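Local coordinates for regulatory protein (Bacillus megaterium, PDB 4UA1) that probably represses the mercury resistance operon without mercury and activates its transcription when its dimer binds the metal ion, at residues B[80-83]-B[84-88]; B[90-93]-B[94-98]; B[48-51]-B[52-56]; B[103-106]-B[107-111]. One frame throughout, in Å; residues are numbered along the deposited sequence.

Overall arrangement
All four contacts are local, between side chains about one helical turn apart. Each spans a continuous stretch of helix, so none closes a loop and none nests in or crosses another. From the N terminus, interaction 3 comes first, on helix 44-57 of the DNA-binding domain. Interactions 1, 2 and 4 follow in series along helix 78-112, with the centres of 1 and 4 about 35 Å apart. Interaction 1 joins the two parts of the fold, because M82 packs on F51 and M55 of interaction 3. All four touch the second subunit. There the residues of interactions 2 and 4 meet across the dimer, as L107 packs on I90 of the other chain.

Interaction 1: B[80-83]-B[84-88]; sequences RDMY and DFTIL
Backbone bonds from D84, F85, T86 and I87 N to the carbonyls of R80, D81, M82 and Y83 keep this part of helix 78-112 a regular alpha-helix. The helix is the long dimerisation helix of the MerR fold. I87 lies over one face of the Y83 ring as a CH-pi contact. Its CD1 is 4.1 Å from the ring centroid of Y83 and 26° off the ring normal. The nearest ring atom is Y83 CE2, 3.8 Å from I87 CD1. The Y83 ring stands there because CG is anti to the backbone N (chi1 179°). It also makes a cation-pi contact with K118 of the second subunit, and its side chain is about 5 Å from a bound mercury ion. R80 passes its CG by D84 OD2 at 4.0 Å, but its salt bridge is with D81, NH2 to OD1 at 3.6 Å. M82 and F85 turn to the DNA-binding domain, where both pack on L68. T86 adds a side-chain bond on the buried side. M82 O takes both T86 N and T86 OG1, from opposite faces of its carbonyl plane, and OG1 sits 2.8 Å from M82 O, above that plane.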
loop_
_atom_site.group_PDB
_atom_site.type_symbol
_atom_site.label_atom_id
_atom_site.label_comp_id
_atom_site.label_asym_id
_atom_site.label_seq_id
_atom_site.Cartn_x
_atom_site.Cartn_y
_atom_site.Cartn_z
ATOM N N ARG B 80 22.759 -9.824 15.745
ATOM C CA ARG B 80 23.345 -9.485 14.450
ATOM C C ARG B 80 22.321 -9.649 13.307
ATOM O O ARG B 80 22.223 -8.789 12.413
ATOM C CB ARG B 80 24.590 -10.350 14.180
ATOM C CG ARG B 80 25.258 -10.089 12.838
ATOM C CD ARG B 80 26.182 -11.236 12.465
ATOM N NE ARG B 80 25.385 -12.432 12.203
ATOM C CZ ARG B 80 25.874 -13.668 12.120
ATOM N NH1 ARG B 80 27.178 -13.875 12.284
ATOM N NH2 ARG B 80 25.051 -14.697 11.883
ATOM N N ASP B 81 21.574 -10.757 13.344
ATOM C CA ASP B 81 20.579 -11.048 12.326
ATOM C C ASP B 81 19.585 -9.926 12.253
ATOM O O ASP B 81 19.317 -9.356 11.195
ATOM C CB ASP B 81 19.830 -12.350 12.628
ATOM C CG ASP B 81 20.658 -13.596 12.355
ATOM O OD1 ASP B 81 21.668 -13.535 11.619
ATOM O OD2 ASP B 81 20.284 -14.659 12.890
ATOM N N MET B 82 19.040 -9.607 13.406
ATOM C CA MET B 82 17.994 -8.624 13.475
ATOM C C MET B 82 18.495 -7.245 13.025
ATOM O O MET B 82 17.789 -6.510 12.328
ATOM C CB MET B 82 17.433 -8.576 14.886
ATOM C CG MET B 82 16.114 -7.870 14.916
ATOM S SD MET B 82 14.942 -8.626 13.799
ATOM C CE MET B 82 13.805 -7.260 13.627
ATOM N N TYR B 83 19.734 -6.933 13.394
ATOM C CA TYR B 83 20.398 -5.707 12.978
ATOM C C TYR B 83 20.456 -5.583 11.461
ATOM O O TYR B 83 20.086 -4.536 10.870
ATOM C CB TYR B 83 21.794 -5.681 13.602
ATOM C CG TYR B 83 22.667 -4.487 13.281
ATOM C CD1 TYR B 83 22.455 -3.256 13.891
ATOM C CD2 TYR B 83 23.774 -4.622 12.437
ATOM C CE1 TYR B 83 23.282 -2.179 13.618
ATOM C CE2 TYR B 83 24.609 -3.554 12.167
ATOM C CZ TYR B 83 24.368 -2.335 12.764
ATOM O OH TYR B 83 25.212 -1.267 12.506
ATOM N N ASP B 84 20.949 -6.654 10.844
ATOM C CA ASP B 84 21.011 -6.773 9.383
ATOM C C ASP B 84 19.666 -6.601 8.684
ATOM O O ASP B 84 19.564 -5.850 7.714
ATOM C CB ASP B 84 21.601 -8.118 8.998
ATOM C CG ASP B 84 23.054 -8.174 9.271
ATOM O OD1 ASP B 84 23.642 -7.086 9.401
ATOM O OD2 ASP B 84 23.619 -9.278 9.329
ATOM N N PHE B 85 18.651 -7.325 9.160
ATOM C CA PHE B 85 17.324 -7.221 8.570
ATOM C C PHE B 85 16.771 -5.802 8.720
ATOM O O PHE B 85 16.125 -5.304 7.810
ATOM C CB PHE B 85 16.355 -8.229 9.185
ATOM C CG PHE B 85 16.569 -9.658 8.727
ATOM C CD1 PHE B 85 16.499 -9.988 7.380
ATOM C CD2 PHE B 85 16.824 -10.672 9.656
ATOM C CE1 PHE B 85 16.687 -11.298 6.950
ATOM C CE2 PHE B 85 17.012 -11.982 9.245
ATOM C CZ PHE B 85 16.942 -12.302 7.889
ATOM N N THR B 86 17.037 -5.157 9.849
ATOM C CA THR B 86 16.584 -3.792 10.073
ATOM C C THR B 86 17.220 -2.840 9.050
ATOM O O THR B 86 16.528 -1.980 8.494
ATOM C CB THR B 86 16.946 -3.299 11.504
ATOM O OG1 THR B 86 16.357 -4.166 12.475
ATOM C CG2 THR B 86 16.489 -1.866 11.743
ATOM N N ILE B 87 18.527 -2.999 8.796
ATOM C CA ILE B 87 19.197 -2.223 7.729
ATOM C C ILE B 87 18.584 -2.485 6.340
ATOM O O ILE B 87 18.337 -1.544 5.537
ATOM C CB ILE B 87 20.699 -2.529 7.679
ATOM C CG1 ILE B 87 21.427 -1.833 8.838
ATOM C CG2 ILE B 87 21.305 -2.053 6.376
ATOM C CD1 ILE B 87 22.830 -2.378 9.072
ATOM N N LEU B 88 18.328 -3.755 6.041
ATOM C CA LEU B 88 17.712 -4.057 4.761
ATOM C C LEU B 88 16.351 -3.377 4.699
ATOM O O LEU B 88 15.899 -2.991 3.629
ATOM C CB LEU B 88 17.600 -5.562 4.519
ATOM C CG LEU B 88 18.920 -6.265 4.204
ATOM C CD1 LEU B 88 18.689 -7.773 4.109
ATOM C CD2 LEU B 88 19.527 -5.720 2.938
#

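Interaction 2: B[90-93]-B[94-98]; sequences IEDI and QRKIE
D92 meets R95 and K96 through its two carboxylate oxygens, and the three residues form a salt-bridge network on helix 78-112. D92 OD1 takes R95 NE at 3.5 Å, a weak bond in a salt bridge. The oxygen comes at the edge of the guanidinium, near its plane, and the two flat groups are turned 33° from each other. The D92 and R95 side chains run alongside, pointing the same way. D92 OD2 faces the end of K96. It lies 3.6 Å from K96 NZ, a long salt bridge, and touches K96 CE at the same distance. The carboxylate can serve both because CG is anti to the backbone N (chi1 -171°), which turns it toward the next turn. Stronger partners lie outside the two segments: K89 bridges to D92 OD2, and D99 bridges to R95 NH1. The positive groups around D92 would probably favour its ionised form.

A second pair, I93 and I97, is apolar. I93 CG2 packs on I97 CD1 at 4.1 Å, and both side chains are buried. Behind the side chains the backbone is plain alpha-helix, with Q94, R95, K96 and I97 N bonded to the carbonyls four residues earlier.

The apolar residues face the dimer interface. I90 and I93 pack on L107 of the second subunit, and Q94 and I97 on E104 of that chain. The pairing fits the antiparallel coiled coil of MerR dimers, in which this segment lies along the partner's 103-111 segment.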
loop_
_atom_site.group_PDB
_atom_site.type_symbol
_atom_site.label_atom_id
_atom_site.label_comp_id
_atom_site.label_asym_id
_atom_site.label_seq_id
_atom_site.Cartn_x
_atom_site.Cartn_y
_atom_site.Cartn_z
ATOM N N ILE B 90 15.525 -0.463 6.260
ATOM C CA ILE B 90 15.778 0.947 6.017
ATOM C C ILE B 90 15.923 1.187 4.513
ATOM O O ILE B 90 15.306 2.100 3.953
ATOM C CB ILE B 90 17.029 1.447 6.788
ATOM C CG1 ILE B 90 16.774 1.389 8.309
ATOM C CG2 ILE B 90 17.457 2.867 6.338
ATOM C CD1 ILE B 90 18.043 1.596 9.179
ATOM N N GLU B 91 16.705 0.323 3.866
ATOM C CA GLU B 91 16.969 0.441 2.436
ATOM C C GLU B 91 15.705 0.188 1.594
ATOM O O GLU B 91 15.466 0.860 0.567
ATOM C CB GLU B 91 18.117 -0.497 2.069
ATOM C CG GLU B 91 19.454 0.023 2.637
ATOM C CD GLU B 91 20.632 -0.965 2.558
ATOM O OE1 GLU B 91 20.492 -2.036 1.920
ATOM O OE2 GLU B 91 21.705 -0.655 3.144
ATOM N N ASP B 92 14.853 -0.723 2.064
ATOM C CA ASP B 92 13.581 -0.978 1.381
ATOM C C ASP B 92 12.654 0.253 1.448
ATOM O O ASP B 92 12.081 0.692 0.442
ATOM C CB ASP B 92 12.882 -2.203 1.990
ATOM C CG ASP B 92 11.664 -2.645 1.190
ATOM O OD1 ASP B 92 11.809 -2.851 -0.033
ATOM O OD2 ASP B 92 10.564 -2.787 1.771
ATOM N N ILE B 93 12.525 0.817 2.640
ATOM C CA ILE B 93 11.719 2.007 2.828
ATOM C C ILE B 93 12.247 3.125 1.951
ATOM O O ILE B 93 11.468 3.916 1.408
ATOM C CB ILE B 93 11.700 2.476 4.299
ATOM C CG1 ILE B 93 11.216 1.354 5.230
ATOM C CG2 ILE B 93 10.826 3.720 4.443
ATOM C CD1 ILE B 93 9.845 0.873 4.930
ATOM N N GLN B 94 13.570 3.207 1.810
ATOM C CA GLN B 94 14.102 4.306 1.016
ATOM C C GLN B 94 13.681 4.126 -0.445
ATOM O O GLN B 94 13.250 5.080 -1.091
ATOM C CB GLN B 94 15.615 4.426 1.148
ATOM C CG GLN B 94 16.152 5.722 0.563
ATOM C CD GLN B 94 17.491 5.524 -0.081
ATOM O OE1 GLN B 94 17.931 4.389 -0.255
ATOM N NE2 GLN B 94 18.162 6.623 -0.435
ATOM N N ARG B 95 13.765 2.894 -0.944
ATOM C CA ARG B 95 13.259 2.602 -2.282
ATOM C C ARG B 95 11.775 3.004 -2.476
ATOM O O ARG B 95 11.424 3.580 -3.516
ATOM C CB ARG B 95 13.452 1.127 -2.621
ATOM C CG ARG B 95 12.825 0.782 -3.954
ATOM C CD ARG B 95 12.404 -0.664 -4.028
ATOM N NE ARG B 95 11.436 -1.036 -2.997
ATOM C CZ ARG B 95 10.116 -1.007 -3.158
ATOM N NH1 ARG B 95 9.591 -0.602 -4.309
ATOM N NH2 ARG B 95 9.317 -1.382 -2.165
ATOM N N LYS B 96 10.908 2.674 -1.512
ATOM C CA LYS B 96 9.480 3.051 -1.602
ATOM C C LYS B 96 9.316 4.558 -1.689
ATOM O O LYS B 96 8.509 5.098 -2.473
ATOM C CB LYS B 96 8.679 2.565 -0.399
ATOM C CG LYS B 96 8.530 1.061 -0.259
ATOM C CD LYS B 96 7.595 0.727 0.914
ATOM C CE LYS B 96 7.657 -0.739 1.297
ATOM N NZ LYS B 96 7.584 -1.637 0.097
ATOM N N ILE B 97 10.076 5.233 -0.839
ATOM C CA ILE B 97 10.084 6.682 -0.826
ATOM C C ILE B 97 10.436 7.246 -2.203
ATOM O O ILE B 97 9.773 8.174 -2.706
ATOM C CB ILE B 97 11.077 7.217 0.219
ATOM C CG1 ILE B 97 10.570 6.915 1.635
ATOM C CG2 ILE B 97 11.300 8.701 0.015
ATOM C CD1 ILE B 97 11.519 7.341 2.748
ATOM N N GLU B 98 11.457 6.659 -2.829
ATOM C CA GLU B 98 11.936 7.184 -4.097
ATOM C C GLU B 98 10.862 6.984 -5.151
ATOM O O GLU B 98 10.610 7.863 -5.979
ATOM C CB GLU B 98 13.244 6.508 -4.520
ATOM C CG GLU B 98 14.427 6.616 -3.515
ATOM C CD GLU B 98 14.959 8.025 -3.273
ATOM O OE1 GLU B 98 14.175 8.975 -3.037
ATOM O OE2 GLU B 98 16.198 8.175 -3.300
#

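Interaction 3: B[48-51]-B[52-56]; sequences RLHF and IKRMQ
F51 and M55 form a Met-aromatic contact one turn apart on helix 44-57, within the helix-turn-helix DNA-binding domain of the MerR family. The M55 side chain can be followed outward. Its CB rests near the carbonyl of F51, 3.5 Å from F51 O. CG moves on to the ring rim and lies 3.7 Å from F51 CE1. SD follows at 3.5 Å from F51 CZ, in an oblique position. The bend at chi3 (-66°) then lays CE over the face of the ring. There it makes a CH-pi contact, 3.7 Å from the F51 centroid and only 18° off the normal. The chain thus reaches from the rim onto the face. Both side chains are buried. M82 of helix 78-112 and L129 of the second subunit touch both, so the pair lies where the DNA-binding domain meets the dimer helix and the partner chain.

H50 and R54 lie side by side, pointing the same way. The ring and the guanidinium are nearly perpendicular, with planes 84° apart and H50 ND1 at the guanidinium edge. R54 NH1 also makes a weak hydrogen bond to K131 O of the second subunit. At the other end R48 sends its guanidinium to D73, a salt bridge to helix 62-74. The aliphatic part of R48 stays behind, with CG 3.8 Å from I52 CD1.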
loop_
_atom_site.group_PDB
_atom_site.type_symbol
_atom_site.label_atom_id
_atom_site.label_comp_id
_atom_site.label_asym_id
_atom_site.label_seq_id
_atom_site.Cartn_x
_atom_site.Cartn_y
_atom_site.Cartn_z
ATOM N N ARG B 48 5.588 -12.403 20.897
ATOM C CA ARG B 48 5.876 -12.657 19.492
ATOM C C ARG B 48 4.866 -11.940 18.611
ATOM O O ARG B 48 5.196 -11.421 17.547
ATOM C CB ARG B 48 5.889 -14.146 19.176
ATOM C CG ARG B 48 6.261 -14.399 17.726
ATOM C CD ARG B 48 6.591 -15.841 17.446
ATOM N NE ARG B 48 8.018 -16.070 17.656
ATOM C CZ ARG B 48 8.835 -16.647 16.783
ATOM N NH1 ARG B 48 8.380 -17.104 15.624
ATOM N NH2 ARG B 48 10.110 -16.795 17.092
ATOM N N LEU B 49 3.629 -11.913 19.065
ATOM C CA LEU B 49 2.581 -11.226 18.353
ATOM C C LEU B 49 2.738 -9.698 18.409
ATOM O O LEU B 49 2.413 -9.020 17.427
ATOM C CB LEU B 49 1.230 -11.660 18.910
ATOM C CG LEU B 49 -0.037 -11.277 18.150
ATOM C CD1 LEU B 49 0.088 -11.744 16.744
ATOM C CD2 LEU B 49 -1.281 -11.882 18.822
ATOM N N HIS B 50 3.213 -9.147 19.533
ATOM C CA HIS B 50 3.555 -7.708 19.575
ATOM C C HIS B 50 4.613 -7.405 18.539
ATOM O O HIS B 50 4.470 -6.485 17.728
ATOM C CB HIS B 50 4.070 -7.256 20.951
ATOM C CG HIS B 50 2.988 -6.891 21.911
ATOM N ND1 HIS B 50 2.067 -5.903 21.648
ATOM C CD2 HIS B 50 2.654 -7.407 23.119
ATOM C CE1 HIS B 50 1.220 -5.815 22.660
ATOM N NE2 HIS B 50 1.552 -6.718 23.563
ATOM N N PHE B 51 5.671 -8.214 18.591
ATOM C CA PHE B 51 6.811 -8.092 17.710
ATOM C C PHE B 51 6.336 -8.080 16.237
ATOM O O PHE B 51 6.718 -7.208 15.435
ATOM C CB PHE B 51 7.768 -9.260 17.970
ATOM C CG PHE B 51 9.026 -9.223 17.145
ATOM C CD1 PHE B 51 9.659 -8.019 16.860
ATOM C CD2 PHE B 51 9.575 -10.393 16.649
ATOM C CE1 PHE B 51 10.814 -7.982 16.099
ATOM C CE2 PHE B 51 10.730 -10.370 15.891
ATOM C CZ PHE B 51 11.346 -9.163 15.609
ATOM N N ILE B 52 5.464 -9.027 15.901
ATOM C CA ILE B 52 5.004 -9.162 14.535
ATOM C C ILE B 52 4.158 -7.959 14.125
ATOM O O ILE B 52 4.359 -7.364 13.053
ATOM C CB ILE B 52 4.211 -10.463 14.366
ATOM C CG1 ILE B 52 5.165 -11.656 14.416
ATOM C CG2 ILE B 52 3.461 -10.461 13.061
ATOM C CD1 ILE B 52 4.471 -12.953 14.654
ATOM N N LYS B 53 3.218 -7.597 14.990
ATOM C CA LYS B 53 2.378 -6.444 14.731
ATOM C C LYS B 53 3.254 -5.207 14.446
ATOM O O LYS B 53 3.050 -4.490 13.453
ATOM C CB LYS B 53 1.421 -6.212 15.917
ATOM C CG LYS B 53 0.516 -4.985 15.798
ATOM C CD LYS B 53 -0.427 -5.133 14.628
ATOM C CE LYS B 53 -1.344 -3.939 14.465
ATOM N NZ LYS B 53 -1.736 -3.805 13.029
ATOM N N ARG B 54 4.258 -4.970 15.283
ATOM C CA ARG B 54 5.009 -3.733 15.137
ATOM C C ARG B 54 5.911 -3.772 13.929
ATOM O O ARG B 54 6.107 -2.747 13.284
ATOM C CB ARG B 54 5.812 -3.405 16.396
ATOM C CG ARG B 54 4.861 -3.081 17.512
ATOM C CD ARG B 54 5.520 -2.834 18.825
ATOM N NE ARG B 54 4.557 -3.096 19.886
ATOM C CZ ARG B 54 4.661 -2.665 21.139
ATOM N NH1 ARG B 54 5.658 -1.860 21.510
ATOM N NH2 ARG B 54 3.721 -2.995 22.006
ATOM N N MET B 55 6.451 -4.944 13.610
ATOM C CA MET B 55 7.250 -5.073 12.404
ATOM C C MET B 55 6.386 -4.713 11.220
ATOM O O MET B 55 6.845 -4.025 10.304
ATOM C CB MET B 55 7.840 -6.481 12.250
ATOM C CG MET B 55 9.136 -6.701 13.036
ATOM S SD MET B 55 10.115 -8.112 12.468
ATOM C CE MET B 55 9.049 -9.490 12.873
ATOM N N GLN B 56 5.121 -5.142 11.244
ATOM C CA GLN B 56 4.241 -4.755 10.147
ATOM C C GLN B 56 3.961 -3.272 10.134
ATOM O O GLN B 56 3.821 -2.692 9.071
ATOM C CB GLN B 56 2.938 -5.496 10.213
ATOM C CG GLN B 56 2.981 -6.817 9.527
ATOM C CD GLN B 56 1.741 -7.611 9.842
ATOM O OE1 GLN B 56 1.556 -8.051 10.990
ATOM N NE2 GLN B 56 0.868 -7.783 8.851
#

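Interaction 4: B[103-106]-B[107-111]; sequences IERM and LMDLK
R105 reaches both M108 and D109 on the last turns of helix 78-112, the long dimer helix of the MerR fold. The charged contact is the salt bridge of R105 NH1 with D109 OD1, 3.5 Å long. The oxygen sits at the edge of the guanidinium, in its plane, although the carboxylate plane is turned by 40°. Two bends in the arginine chain, at chi2 (53°) and chi3 (45°), bring its end toward the following turn, where D109 lies.

M108 packs on the same guanidinium, its CG over one face and its CB 3.3 Å from R105 NH1. The apolar contact is between I103 and L107. They run alongside, pointing the same way, and I103 CG2 touches L107 CD1 at 3.8 Å. L107 continues across the dimer to I90 of the second subunit, while L110 packs on T128 and L129 of helix 124-130.

The backbone bonds are regular: L107, M108, D109 and L110 N each bond to the carbonyl four residues earlier. E104 directs its carboxylate elsewhere, to a hydrogen bond between its OE1 and NE2 of Q94 of the second subunit. Within the helix, the arginine's aliphatic part also borders the aspartate, with R105 CD 3.3 Å from D109 OD2.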
loop_
_atom_site.group_PDB
_atom_site.type_symbol
_atom_site.label_atom_id
_atom_site.label_comp_id
_atom_site.label_asym_id
_atom_site.label_seq_id
_atom_site.Cartn_x
_atom_site.Cartn_y
_atom_site.Cartn_z
ATOM N N ILE B 103 6.579 9.468 -8.656
ATOM C CA ILE B 103 5.181 9.765 -8.955
ATOM C C ILE B 103 4.840 11.244 -8.741
ATOM O O ILE B 103 4.167 11.874 -9.549
ATOM C CB ILE B 103 4.264 8.903 -8.108
ATOM C CG1 ILE B 103 4.251 7.502 -8.689
ATOM C CG2 ILE B 103 2.847 9.471 -8.070
ATOM C CD1 ILE B 103 3.721 6.463 -7.723
ATOM N N GLU B 104 5.315 11.790 -7.643
ATOM C CA GLU B 104 5.117 13.185 -7.364
ATOM C C GLU B 104 5.632 14.038 -8.527
ATOM O O GLU B 104 4.937 14.918 -9.019
ATOM C CB GLU B 104 5.821 13.525 -6.072
ATOM C CG GLU B 104 5.183 14.612 -5.247
ATOM C CD GLU B 104 6.017 14.860 -4.001
ATOM O OE1 GLU B 104 5.766 15.830 -3.249
ATOM O OE2 GLU B 104 6.965 14.072 -3.806
ATOM N N ARG B 105 6.834 13.731 -8.996
ATOM C CA ARG B 105 7.453 14.491 -10.070
ATOM C C ARG B 105 6.624 14.382 -11.344
ATOM O O ARG B 105 6.473 15.378 -12.083
ATOM C CB ARG B 105 8.905 14.006 -10.290
ATOM C CG ARG B 105 9.620 14.431 -11.610
ATOM C CD ARG B 105 9.581 15.932 -11.854
ATOM N NE ARG B 105 9.909 16.656 -10.636
ATOM C CZ ARG B 105 9.443 17.859 -10.324
ATOM N NH1 ARG B 105 8.619 18.503 -11.148
ATOM N NH2 ARG B 105 9.807 18.413 -9.179
ATOM N N MET B 106 6.108 13.183 -11.612
ATOM C CA MET B 106 5.188 12.996 -12.746
ATOM C C MET B 106 3.945 13.865 -12.669
ATOM O O MET B 106 3.499 14.416 -13.660
ATOM C CB MET B 106 4.765 11.536 -12.864
ATOM C CG MET B 106 5.783 10.679 -13.601
ATOM S SD MET B 106 5.533 8.927 -13.257
ATOM C CE MET B 106 6.153 8.267 -14.795
ATOM N N LEU B 107 3.367 13.930 -11.482
ATOM C CA LEU B 107 2.172 14.693 -11.263
ATOM C C LEU B 107 2.460 16.157 -11.458
ATOM O O LEU B 107 1.669 16.873 -12.070
ATOM C CB LEU B 107 1.620 14.417 -9.872
ATOM C CG LEU B 107 1.121 12.987 -9.592
ATOM C CD1 LEU B 107 0.910 12.783 -8.086
ATOM C CD2 LEU B 107 -0.137 12.642 -10.368
ATOM N N MET B 108 3.616 16.582 -10.954
ATOM C CA MET B 108 4.084 17.946 -11.116
ATOM C C MET B 108 4.195 18.336 -12.613
ATOM O O MET B 108 3.683 19.377 -13.053
ATOM C CB MET B 108 5.437 18.108 -10.426
ATOM C CG MET B 108 5.420 17.959 -8.890
ATOM S SD MET B 108 4.730 19.368 -7.984
ATOM C CE MET B 108 5.753 20.721 -8.578
ATOM N N ASP B 109 4.842 17.485 -13.403
ATOM C CA ASP B 109 5.007 17.779 -14.813
ATOM C C ASP B 109 3.661 17.830 -15.547
ATOM O O ASP B 109 3.425 18.715 -16.413
ATOM C CB ASP B 109 5.937 16.757 -15.435
ATOM C CG ASP B 109 7.337 16.824 -14.847
ATOM O OD1 ASP B 109 7.772 17.967 -14.506
ATOM O OD2 ASP B 109 7.977 15.744 -14.725
ATOM N N LEU B 110 2.789 16.878 -15.205
ATOM C CA LEU B 110 1.420 16.899 -15.687
ATOM C C LEU B 110 0.695 18.233 -15.417
ATOM O O LEU B 110 0.177 18.865 -16.339
ATOM C CB LEU B 110 0.658 15.765 -15.039
ATOM C CG LEU B 110 0.953 14.449 -15.719
ATOM C CD1 LEU B 110 0.448 13.266 -14.871
ATOM C CD2 LEU B 110 0.289 14.511 -17.088
ATOM N N LYS B 111 0.704 18.663 -14.156
ATOM C CA LYS B 111 0.024 19.885 -13.718
ATOM C C LYS B 111 0.653 21.178 -14.339
ATOM O O LYS B 111 -0.036 22.170 -14.594
ATOM C CB LYS B 111 0.081 19.981 -12.175
ATOM C CG LYS B 111 1.194 20.956 -11.687
ATOM C CD LYS B 111 1.190 21.220 -10.205
ATOM C CE LYS B 111 1.732 22.629 -9.885
ATOM N NZ LYS B 111 3.147 22.859 -10.298
#